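Local coordinates for protein prolyl oligopeptidase (PDB 1YR2) that probably cleaves oligopeptides after proline, and far less readily after alanine, as a serine peptidase of the S9A prolyl oligopeptidase family, at residues A42-P47 with W61-A66; D364-V369 with L376-I381; A384-L389 with I406-G411; H665-T670 with H683-E688. All coordinates share one frame; numbering follows the deposited sequence.

Contact 1 of 4, residues A42-P47 with W61-A66; sequences ASPQVP and WRWLEA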
# COMPACT_ATOMS: atom_id res chain seq x y z
N ALA A 42 -3.26 6.49 39.31
CA ALA A 42 -4.14 5.46 39.80
C ALA A 42 -4.97 4.83 38.66
O ALA A 42 -5.39 5.48 37.72
CB ALA A 42 -5.07 6.04 40.91
N SER A 43 -5.19 3.53 38.76
CA SER A 43 -6.20 2.88 37.92
C SER A 43 -7.18 2.15 38.83
O SER A 43 -7.05 0.96 39.00
CB SER A 43 -5.50 1.93 36.94
OG SER A 43 -4.73 2.71 36.00
N PRO A 44 -8.11 2.85 39.48
CA PRO A 44 -9.04 2.20 40.41
C PRO A 44 -9.77 1.00 39.80
O PRO A 44 -10.10 1.02 38.61
CB PRO A 44 -10.05 3.32 40.74
CG PRO A 44 -9.27 4.62 40.49
CD PRO A 44 -8.39 4.29 39.34
N GLN A 45 -9.99 -0.04 40.59
CA GLN A 45 -10.68 -1.24 40.13
C GLN A 45 -12.11 -1.23 40.63
O GLN A 45 -12.36 -0.85 41.76
CB GLN A 45 -9.98 -2.46 40.66
CG GLN A 45 -8.63 -2.60 40.08
CD GLN A 45 -7.90 -3.82 40.57
OE1 GLN A 45 -8.43 -4.92 40.56
NE2 GLN A 45 -6.66 -3.63 41.00
N VAL A 46 -13.05 -1.60 39.78
CA VAL A 46 -14.40 -1.90 40.18
C VAL A 46 -14.47 -3.42 40.03
O VAL A 46 -14.55 -3.92 38.92
CB VAL A 46 -15.45 -1.19 39.27
CG1 VAL A 46 -16.89 -1.61 39.64
CG2 VAL A 46 -15.30 0.36 39.33
N PRO A 47 -14.37 -4.15 41.14
CA PRO A 47 -14.30 -5.61 41.06
C PRO A 47 -15.48 -6.20 40.27
O PRO A 47 -16.62 -5.76 40.43
CB PRO A 47 -14.35 -6.03 42.54
CG PRO A 47 -13.73 -4.90 43.25
CD PRO A 47 -14.21 -3.67 42.52
N TRP A 61 -11.52 -3.22 35.01
CA TRP A 61 -11.38 -1.91 34.36
C TRP A 61 -12.40 -1.73 33.24
O TRP A 61 -12.23 -0.91 32.34
CB TRP A 61 -9.94 -1.70 33.88
CG TRP A 61 -8.96 -1.64 35.04
CD1 TRP A 61 -8.81 -0.62 35.92
CD2 TRP A 61 -8.05 -2.66 35.45
NE1 TRP A 61 -7.83 -0.92 36.83
CE2 TRP A 61 -7.35 -2.18 36.57
CE3 TRP A 61 -7.77 -3.94 34.99
CZ2 TRP A 61 -6.38 -2.94 37.24
CZ3 TRP A 61 -6.80 -4.67 35.61
CH2 TRP A 61 -6.11 -4.16 36.75
N ARG A 62 -13.52 -2.44 33.33
CA ARG A 62 -14.55 -2.27 32.34
C ARG A 62 -15.02 -0.81 32.23
O ARG A 62 -15.44 -0.37 31.17
CB ARG A 62 -15.75 -3.15 32.61
CG ARG A 62 -16.63 -3.26 31.37
CD ARG A 62 -17.62 -4.39 31.38
NE ARG A 62 -16.96 -5.67 31.23
CZ ARG A 62 -17.61 -6.80 31.35
NH1 ARG A 62 -18.94 -6.80 31.59
NH2 ARG A 62 -16.97 -7.95 31.25
N TRP A 63 -14.94 -0.08 33.33
CA TRP A 63 -15.32 1.35 33.33
C TRP A 63 -14.49 2.20 32.34
O TRP A 63 -14.97 3.24 31.88
CB TRP A 63 -15.28 1.93 34.74
CG TRP A 63 -13.91 1.97 35.37
CD1 TRP A 63 -13.33 1.01 36.12
CD2 TRP A 63 -12.95 3.04 35.28
NE1 TRP A 63 -12.07 1.39 36.51
CE2 TRP A 63 -11.81 2.64 35.99
CE3 TRP A 63 -12.95 4.29 34.68
CZ2 TRP A 63 -10.68 3.46 36.12
CZ3 TRP A 63 -11.83 5.11 34.81
CH2 TRP A 63 -10.71 4.69 35.51
N LEU A 64 -13.28 1.75 32.03
CA LEU A 64 -12.41 2.44 31.07
C LEU A 64 -12.87 2.27 29.61
O LEU A 64 -12.32 2.88 28.68
CB LEU A 64 -10.96 2.02 31.24
CG LEU A 64 -10.20 2.75 32.34
CD1 LEU A 64 -8.91 2.01 32.58
CD2 LEU A 64 -9.93 4.16 32.00
N GLU A 65 -13.94 1.49 29.41
CA GLU A 65 -14.55 1.38 28.10
C GLU A 65 -15.48 2.58 27.77
O GLU A 65 -15.87 2.75 26.63
CB GLU A 65 -15.36 0.08 27.97
CG GLU A 65 -14.52 -1.22 28.01
CD GLU A 65 -15.36 -2.50 27.98
OE1 GLU A 65 -16.60 -2.42 27.78
OE2 GLU A 65 -14.78 -3.58 28.15
N ALA A 66 -15.85 3.37 28.77
CA ALA A 66 -16.78 4.48 28.54
C ALA A 66 -16.12 5.59 27.72
O ALA A 66 -14.90 5.75 27.73
CB ALA A 66 -17.31 5.05 29.84
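Two indole N-H groups hold the extended 42-47 segment by consecutive backbone carbonyls. W61 NE1 gives a nearly straight bond to S43 O (3.0 Å, 174° at the hydrogen), the oxygen lying in the plane of the indole; seen from the carbonyl, the donor stands above its plane. W63 NE1 reaches P44 O at 2.9 Å through a more bent bond (142°), again from above the carbonyl plane. W63 CG occupies the crowded position between the backbone N and the carbonyl carbon, while W61 CG lies anti to its carbonyl carbon, so the ring of W61, just ahead of the 3-10 turn 62-65, and that of W63 within it can serve neighbouring peptides.

This N-terminal piece, ahead of the first propeller blade, lies against helix 664-675, as in relatives where it forms part of the hydrolase domain; S43 and W61 both touch A671, and S43 OG bonds W77 NE1 of helix 72-89.

Van der Waals contacts fill in around the bonds. Q45 runs alongside W61, pointing the same way, with CG 3.6 Å from W61 CZ2 and its amide plane 43° from the ring. The apolar P44 crosses W63 obliquely, P44 CD lying 4.0 Å from W63 CZ2. V46 also comes in obliquely and sets CG2 3.8 Å from W63 CD1.

Charge enters from K73, which makes a cation-pi contact with W63.

Contact 2 of 4, residues D364-V369 with L376-I381; sequences DNLESV and LFASYI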
# COMPACT_ATOMS: atom_id res chain seq x y z
N ASP A 364 2.47 -17.91 -8.60
CA ASP A 364 2.51 -16.54 -8.05
C ASP A 364 1.33 -15.73 -8.55
O ASP A 364 0.90 -15.89 -9.72
CB ASP A 364 3.77 -15.81 -8.50
CG ASP A 364 5.05 -16.48 -7.98
OD1 ASP A 364 5.03 -17.09 -6.89
OD2 ASP A 364 6.10 -16.41 -8.63
N ASN A 365 0.83 -14.83 -7.70
CA ASN A 365 -0.24 -13.95 -8.05
C ASN A 365 0.22 -12.94 -9.10
O ASN A 365 1.22 -12.22 -8.90
CB ASN A 365 -0.78 -13.25 -6.80
CG ASN A 365 -2.08 -12.52 -7.05
OD1 ASN A 365 -2.85 -12.88 -7.95
ND2 ASN A 365 -2.36 -11.52 -6.21
N LEU A 366 -0.52 -12.87 -10.20
CA LEU A 366 -0.25 -11.87 -11.24
C LEU A 366 -1.06 -10.61 -10.97
O LEU A 366 -2.29 -10.59 -11.12
CB LEU A 366 -0.61 -12.39 -12.62
CG LEU A 366 -0.43 -11.52 -13.84
CD1 LEU A 366 1.00 -11.13 -13.97
CD2 LEU A 366 -0.81 -12.27 -15.06
N GLU A 367 -0.34 -9.55 -10.69
CA GLU A 367 -0.90 -8.28 -10.29
C GLU A 367 -1.30 -7.39 -11.49
O GLU A 367 -2.39 -6.82 -11.50
CB GLU A 367 0.17 -7.59 -9.43
CG GLU A 367 -0.24 -6.42 -8.61
CD GLU A 367 0.80 -6.16 -7.50
OE1 GLU A 367 2.03 -5.91 -7.82
OE2 GLU A 367 0.37 -6.26 -6.33
N SER A 368 -0.45 -7.31 -12.52
CA SER A 368 -0.68 -6.35 -13.62
C SER A 368 0.26 -6.73 -14.77
O SER A 368 1.28 -7.42 -14.56
CB SER A 368 -0.43 -4.88 -13.17
OG SER A 368 0.94 -4.71 -12.88
N VAL A 369 -0.13 -6.31 -15.97
CA VAL A 369 0.62 -6.62 -17.18
C VAL A 369 0.58 -5.38 -18.03
O VAL A 369 -0.42 -4.73 -18.08
CB VAL A 369 -0.01 -7.78 -17.95
CG1 VAL A 369 0.62 -7.92 -19.27
CG2 VAL A 369 0.14 -9.06 -17.18
N LEU A 376 5.53 -8.48 -23.49
CA LEU A 376 4.69 -8.41 -22.32
C LEU A 376 5.56 -8.32 -21.09
O LEU A 376 6.54 -9.03 -20.98
CB LEU A 376 3.84 -9.67 -22.17
CG LEU A 376 2.74 -9.93 -23.18
CD1 LEU A 376 2.42 -11.41 -23.25
CD2 LEU A 376 1.49 -9.11 -22.74
N PHE A 377 5.19 -7.45 -20.17
CA PHE A 377 5.84 -7.35 -18.85
C PHE A 377 4.81 -7.63 -17.77
O PHE A 377 3.85 -6.86 -17.57
CB PHE A 377 6.51 -5.97 -18.69
CG PHE A 377 7.64 -5.78 -19.63
CD1 PHE A 377 8.91 -6.31 -19.34
CD2 PHE A 377 7.40 -5.24 -20.88
CE1 PHE A 377 9.95 -6.20 -20.25
CE2 PHE A 377 8.40 -5.13 -21.80
CZ PHE A 377 9.70 -5.62 -21.50
N ALA A 378 5.04 -8.69 -17.02
CA ALA A 378 4.04 -9.26 -16.08
C ALA A 378 4.58 -9.11 -14.67
O ALA A 378 5.64 -9.65 -14.37
CB ALA A 378 3.81 -10.72 -16.40
N SER A 379 3.89 -8.32 -13.83
CA SER A 379 4.28 -8.10 -12.46
C SER A 379 3.60 -9.10 -11.50
O SER A 379 2.38 -9.07 -11.29
CB SER A 379 3.95 -6.66 -12.05
OG SER A 379 4.76 -5.80 -12.81
N TYR A 380 4.42 -9.96 -10.93
CA TYR A 380 4.00 -11.01 -10.06
C TYR A 380 4.39 -10.70 -8.63
O TYR A 380 5.38 -9.96 -8.36
CB TYR A 380 4.67 -12.35 -10.45
CG TYR A 380 4.14 -12.99 -11.70
CD1 TYR A 380 3.00 -13.77 -11.69
CD2 TYR A 380 4.81 -12.80 -12.90
CE1 TYR A 380 2.54 -14.38 -12.86
CE2 TYR A 380 4.36 -13.35 -14.04
CZ TYR A 380 3.25 -14.18 -14.04
OH TYR A 380 2.86 -14.74 -15.25
N ILE A 381 3.67 -11.33 -7.70
CA ILE A 381 4.11 -11.37 -6.31
C ILE A 381 4.77 -12.74 -6.12
O ILE A 381 4.08 -13.77 -6.08
CB ILE A 381 2.98 -11.16 -5.32
CG1 ILE A 381 2.26 -9.81 -5.54
CG2 ILE A 381 3.54 -11.18 -3.89
CD1 ILE A 381 3.14 -8.63 -5.54
O HOH W 1 1.90 -14.77 -4.96
O HOH W 2 4.63 -7.21 -8.56
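Strands 365-369 and 376-381 run antiparallel, their short axes 4.7 Å apart at 144°, with a classic beta bulge at E367 and S368, which both face S379. E367 N donates to S379 O (2.8 Å) and S379 N to S368 O (2.9 Å), each nearly along the C=O axis. The bulge turns E367 out of the alternation, and its side chain crosses I381 obliquely, with E367 OE1 3.7 Å from I381 CD1; a water donates to both E367 OE1 and Y380 O.

L366, V369, A378 and Y380 share one face of the sheet. L366 CG is anti to the backbone N (chi1 179°), which carries CD1 over the centre of the Y380 ring in a CH-pi contact, 3.8 Å from the centroid and 13° off the normal. The same methyl meets A378 CB at 3.7 Å. The two strands form a hairpin and are the first pair of a four-stranded blade of the seven-bladed beta-propeller. L366 and V369 also touch V333 and I343 of the preceding blade, so this face belongs to a seam between blades. Replacing Y380 by an alanine would remove the aromatic face under L366 CD1 and would probably loosen this seam, where the Y380 side chain also touches V359.

Farther along, V369 crosses L376 obliquely, CG1 to CD2 at 3.8 Å. At the other end, D364 CB lies 3.2 Å from I381 O, while D364 OD2 bonds H382 ND1.

Contact 3 of 4, residues A384-L389 with I406-G411; sequences AKSQVL and IGSASG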
# COMPACT_ATOMS: atom_id res chain seq x y z
N ALA A 384 6.51 -12.68 -1.58
CA ALA A 384 6.18 -11.43 -0.88
C ALA A 384 6.86 -10.17 -1.38
O ALA A 384 6.93 -9.22 -0.66
CB ALA A 384 6.40 -11.62 0.63
N LYS A 385 7.31 -10.16 -2.63
CA LYS A 385 7.96 -9.02 -3.25
C LYS A 385 7.69 -9.15 -4.76
O LYS A 385 7.17 -10.16 -5.22
CB LYS A 385 9.47 -9.02 -2.94
CG LYS A 385 10.14 -10.28 -3.63
CD LYS A 385 11.56 -10.48 -3.36
CE LYS A 385 11.99 -11.84 -4.01
NZ LYS A 385 11.26 -12.90 -3.25
N SER A 386 8.03 -8.15 -5.53
CA SER A 386 7.75 -8.15 -6.95
C SER A 386 8.81 -8.93 -7.74
O SER A 386 9.98 -8.87 -7.46
CB SER A 386 7.61 -6.72 -7.49
OG SER A 386 6.41 -6.09 -7.06
N GLN A 387 8.35 -9.70 -8.73
CA GLN A 387 9.16 -10.20 -9.80
C GLN A 387 8.45 -9.82 -11.10
O GLN A 387 7.29 -10.19 -11.29
CB GLN A 387 9.27 -11.73 -9.75
CG GLN A 387 10.12 -12.29 -10.86
CD GLN A 387 10.37 -13.72 -10.68
OE1 GLN A 387 9.45 -14.53 -10.78
NE2 GLN A 387 11.64 -14.07 -10.45
N VAL A 388 9.14 -9.10 -12.00
CA VAL A 388 8.56 -8.68 -13.26
C VAL A 388 9.16 -9.54 -14.35
O VAL A 388 10.36 -9.49 -14.60
CB VAL A 388 8.80 -7.18 -13.54
CG1 VAL A 388 8.11 -6.78 -14.88
CG2 VAL A 388 8.28 -6.29 -12.40
N LEU A 389 8.33 -10.40 -14.96
CA LEU A 389 8.78 -11.28 -16.01
C LEU A 389 8.44 -10.74 -17.39
O LEU A 389 7.37 -10.16 -17.61
CB LEU A 389 8.19 -12.69 -15.80
CG LEU A 389 8.56 -13.42 -14.51
CD1 LEU A 389 7.85 -14.80 -14.36
CD2 LEU A 389 10.04 -13.58 -14.46
N ILE A 406 15.49 -5.72 -3.96
CA ILE A 406 14.17 -6.24 -3.51
C ILE A 406 13.20 -5.08 -3.35
O ILE A 406 13.52 -4.10 -2.72
CB ILE A 406 14.33 -7.05 -2.21
CG1 ILE A 406 15.00 -8.40 -2.52
CG2 ILE A 406 12.99 -7.31 -1.54
CD1 ILE A 406 15.51 -9.13 -1.24
N GLY A 407 12.00 -5.21 -3.90
CA GLY A 407 11.00 -4.17 -3.76
C GLY A 407 9.68 -4.48 -4.42
O GLY A 407 9.32 -5.63 -4.62
N SER A 408 8.89 -3.43 -4.64
CA SER A 408 7.57 -3.58 -5.22
C SER A 408 7.50 -2.78 -6.54
O SER A 408 7.89 -1.60 -6.60
CB SER A 408 6.53 -3.10 -4.27
OG SER A 408 6.43 -3.99 -3.15
N ALA A 409 6.98 -3.42 -7.58
CA ALA A 409 6.81 -2.72 -8.86
C ALA A 409 5.33 -2.34 -8.99
O ALA A 409 4.43 -3.14 -8.77
CB ALA A 409 7.22 -3.56 -10.01
N SER A 410 5.07 -1.08 -9.30
CA SER A 410 3.71 -0.70 -9.62
C SER A 410 3.61 -0.68 -11.13
O SER A 410 3.78 -1.71 -11.79
CB SER A 410 3.37 0.61 -8.96
OG SER A 410 3.63 0.45 -7.58
N GLY A 411 3.28 0.43 -11.68
CA GLY A 411 2.88 0.44 -13.05
C GLY A 411 4.05 0.38 -14.04
O GLY A 411 5.26 0.51 -13.70
O HOH W 3 11.77 -7.67 -5.66
O HOH W 4 5.43 -6.29 -4.22
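Neighbouring blades of the beta-propeller meet here: strand 385-392 is the third of its blade, and strand 408-413 opens the next. The short strand axes approach to 5.7 Å at 60°, too oblique for a continuous sheet, so the seam is stitched at one residue, S386. Its backbone N donates to G407 O in a nearly straight bond (3.0 Å, 169° at the hydrogen) that lies close to the C=O axis. Its hydroxyl does what a strand carbonyl would do: with OG anti to the carbonyl carbon (chi1 -71°), it accepts A409 N at 2.8 Å in an equally straight bond. S386 thus grips the peptides on both sides of S408, and its OG passes 3.3 Å from S408 CA.

Two waters complete the polar seam. One receives the G407 N-H and donates to S386 O, bridging main chain to main chain. The other donates to both S386 OG and S408 OG, which gives S386 OG a second proton donor; S408 OG also bonds P504 O, reaching the hydrolase part of the chain.

K385 rises with CG in the crowded position between N and the carbonyl carbon, and its aliphatic middle crosses I406 obliquely, CD 3.9 Å from CG2. Beyond CD the chain bends at chi4 and leads NZ to Q463 OE1 and H382 O. Farther along both strands the contact becomes purely apolar, V388 CG2 lying 3.8 Å from A409 CB.

Contact 4 of 4, residues H665-T670 with H683-E688; sequences HSFKYT and HLIRIE. Unlike the reference sequence in segment 665-670: F667 (reference Leu).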
# COMPACT_ATOMS: atom_id res chain seq x y z
N HIS A 665 -9.73 -0.68 24.69
CA HIS A 665 -8.82 -1.82 24.64
C HIS A 665 -7.45 -1.42 25.22
O HIS A 665 -6.92 -2.08 26.12
CB HIS A 665 -8.61 -2.32 23.21
CG HIS A 665 -9.78 -3.03 22.60
ND1 HIS A 665 -10.13 -4.32 22.93
CD2 HIS A 665 -10.65 -2.63 21.63
CE1 HIS A 665 -11.18 -4.68 22.22
NE2 HIS A 665 -11.51 -3.68 21.40
N SER A 666 -6.88 -0.35 24.69
CA SER A 666 -5.57 0.13 25.12
C SER A 666 -5.58 0.65 26.57
O SER A 666 -4.65 0.47 27.32
CB SER A 666 -5.06 1.22 24.19
OG SER A 666 -4.62 0.70 22.96
N PHE A 667 -6.65 1.32 26.95
CA PHE A 667 -6.76 1.86 28.27
C PHE A 667 -6.76 0.72 29.28
O PHE A 667 -6.03 0.78 30.27
CB PHE A 667 -8.04 2.68 28.44
CG PHE A 667 -8.13 3.96 27.61
CD1 PHE A 667 -7.07 4.46 26.85
CD2 PHE A 667 -9.35 4.66 27.62
CE1 PHE A 667 -7.22 5.58 26.11
CE2 PHE A 667 -9.51 5.82 26.88
CZ PHE A 667 -8.44 6.31 26.16
N LYS A 668 -7.59 -0.31 29.08
CA LYS A 668 -7.70 -1.41 30.08
C LYS A 668 -6.42 -2.22 30.14
O LYS A 668 -5.99 -2.65 31.21
CB LYS A 668 -8.87 -2.36 29.74
CG LYS A 668 -10.24 -1.69 29.92
CD LYS A 668 -11.35 -2.72 30.10
CE LYS A 668 -11.30 -3.80 29.05
NZ LYS A 668 -12.50 -4.65 29.10
N TYR A 669 -5.80 -2.42 28.97
CA TYR A 669 -4.53 -3.15 28.87
C TYR A 669 -3.43 -2.43 29.64
O TYR A 669 -2.71 -3.07 30.38
CB TYR A 669 -4.13 -3.30 27.39
CG TYR A 669 -2.80 -3.89 27.17
CD1 TYR A 669 -2.58 -5.25 27.36
CD2 TYR A 669 -1.78 -3.13 26.63
CE1 TYR A 669 -1.31 -5.82 27.13
CE2 TYR A 669 -0.52 -3.69 26.39
CZ TYR A 669 -0.30 -5.04 26.61
OH TYR A 669 0.95 -5.56 26.36
N THR A 670 -3.37 -1.12 29.52
CA THR A 670 -2.40 -0.31 30.28
C THR A 670 -2.64 -0.37 31.80
O THR A 670 -1.71 -0.47 32.61
CB THR A 670 -2.51 1.17 29.80
OG1 THR A 670 -2.14 1.24 28.41
CG2 THR A 670 -1.49 2.04 30.55
N HIS A 683 5.76 1.02 31.70
CA HIS A 683 4.62 0.47 30.99
C HIS A 683 3.61 1.62 30.88
O HIS A 683 2.89 1.95 31.84
CB HIS A 683 4.10 -0.71 31.80
CG HIS A 683 5.13 -1.79 31.96
ND1 HIS A 683 5.33 -2.48 33.14
CD2 HIS A 683 6.08 -2.23 31.10
CE1 HIS A 683 6.32 -3.34 32.97
NE2 HIS A 683 6.79 -3.22 31.74
N LEU A 684 3.65 2.28 29.71
CA LEU A 684 3.11 3.61 29.56
C LEU A 684 2.12 3.65 28.43
O LEU A 684 2.18 2.83 27.55
CB LEU A 684 4.21 4.63 29.18
CG LEU A 684 5.37 4.77 30.16
CD1 LEU A 684 6.40 5.80 29.62
CD2 LEU A 684 4.90 5.15 31.52
N ILE A 685 1.22 4.64 28.47
CA ILE A 685 0.32 4.84 27.35
C ILE A 685 0.44 6.28 26.86
O ILE A 685 0.28 7.21 27.64
CB ILE A 685 -1.17 4.44 27.69
CG1 ILE A 685 -2.04 4.56 26.44
CG2 ILE A 685 -1.73 5.32 28.83
CD1 ILE A 685 -3.46 4.12 26.62
N ARG A 686 0.70 6.45 25.57
CA ARG A 686 0.74 7.77 24.94
C ARG A 686 -0.59 7.98 24.26
O ARG A 686 -0.94 7.25 23.34
CB ARG A 686 1.88 7.85 23.94
CG ARG A 686 2.04 9.19 23.24
CD ARG A 686 2.98 9.08 22.05
NE ARG A 686 3.32 10.39 21.52
CZ ARG A 686 2.53 11.12 20.72
NH1 ARG A 686 1.36 10.67 20.32
NH2 ARG A 686 2.94 12.31 20.29
N ILE A 687 -1.34 8.95 24.73
CA ILE A 687 -2.68 9.18 24.26
C ILE A 687 -2.74 10.52 23.52
O ILE A 687 -2.51 11.58 24.12
CB ILE A 687 -3.67 9.17 25.41
CG1 ILE A 687 -3.54 7.89 26.26
CG2 ILE A 687 -5.07 9.21 24.84
CD1 ILE A 687 -4.30 7.92 27.59
N GLU A 688 -3.03 10.46 22.23
CA GLU A 688 -3.09 11.66 21.34
C GLU A 688 -4.48 12.28 21.30
O GLU A 688 -5.49 11.58 21.50
CB GLU A 688 -2.62 11.29 19.92
CG GLU A 688 -1.95 12.46 19.13
CD GLU A 688 -0.77 12.01 18.24
OE1 GLU A 688 -0.89 10.96 17.53
OE2 GLU A 688 0.30 12.70 18.22
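I685 stands up from its strand beneath the helix, met by T670 at its base and F667 at its tip. T670 crosses it at about a right angle: OG1 lies 3.4 Å from I685 CB, and CG2 sits 3.7 Å from both CB and CG2 of the isoleucine. I685 is fully extended, with CG1 anti to the backbone N (chi1 -175°), so CD1 projects past the threonine to the F667 ring. There it meets the ring edge, 3.6 Å from CD1 of F667 and near the ring plane. I687 crosses F667 at about a right angle, with CD1 4.0 Å from F667 CE1.

Helix 664-675 is the crossover of a beta-alpha-beta unit in the alpha/beta hydrolase fold, leading from strand 649-654 to 683-687, the edge strand of the central sheet. The two segments run nearly antiparallel, their axes 8.9 Å apart. S666 and T670 also touch V652 of the adjacent strand.

The buried T670 hydroxyl is satisfied within the helix, donating to S666 O at 2.8 Å; that carbonyl also accepts T670 N. A valine at T670 would lose this bond and would probably leave S666 O with its backbone donor as the main remaining grip.

L684 CB points away from helix 665-670, and its side chain touches Y84 and Y88 of helix 72-89 and F712 of helix 699-717. Farther out, R686 NH1 forms a salt bridge with E688 OE2, meeting it from above the carboxylate plane.

The four contacts fall into two pairs, one in each half of the enzyme. Contacts 2 and 3, centres about 8 Å apart, share the blade that runs from strand 365-372 to strand 397-400: A378 N to L389 O (2.8 Å) and Y380 N to Q387 O (2.9 Å), both probable hydrogen bonds, join their middle strands. Contacts 1 and 4, centres about 13 Å apart, touch through a salt bridge from E65 OE2 to K668 NZ (2.7 Å), tying the N-terminal piece to the hydrolase helix. Between contacts 1 and 2 the centres are about 52 Å apart. S575, in the GxSxG elbow after strand 569-574, is the probable nucleophile; contact 4 lies at the edge of that strand's sheet.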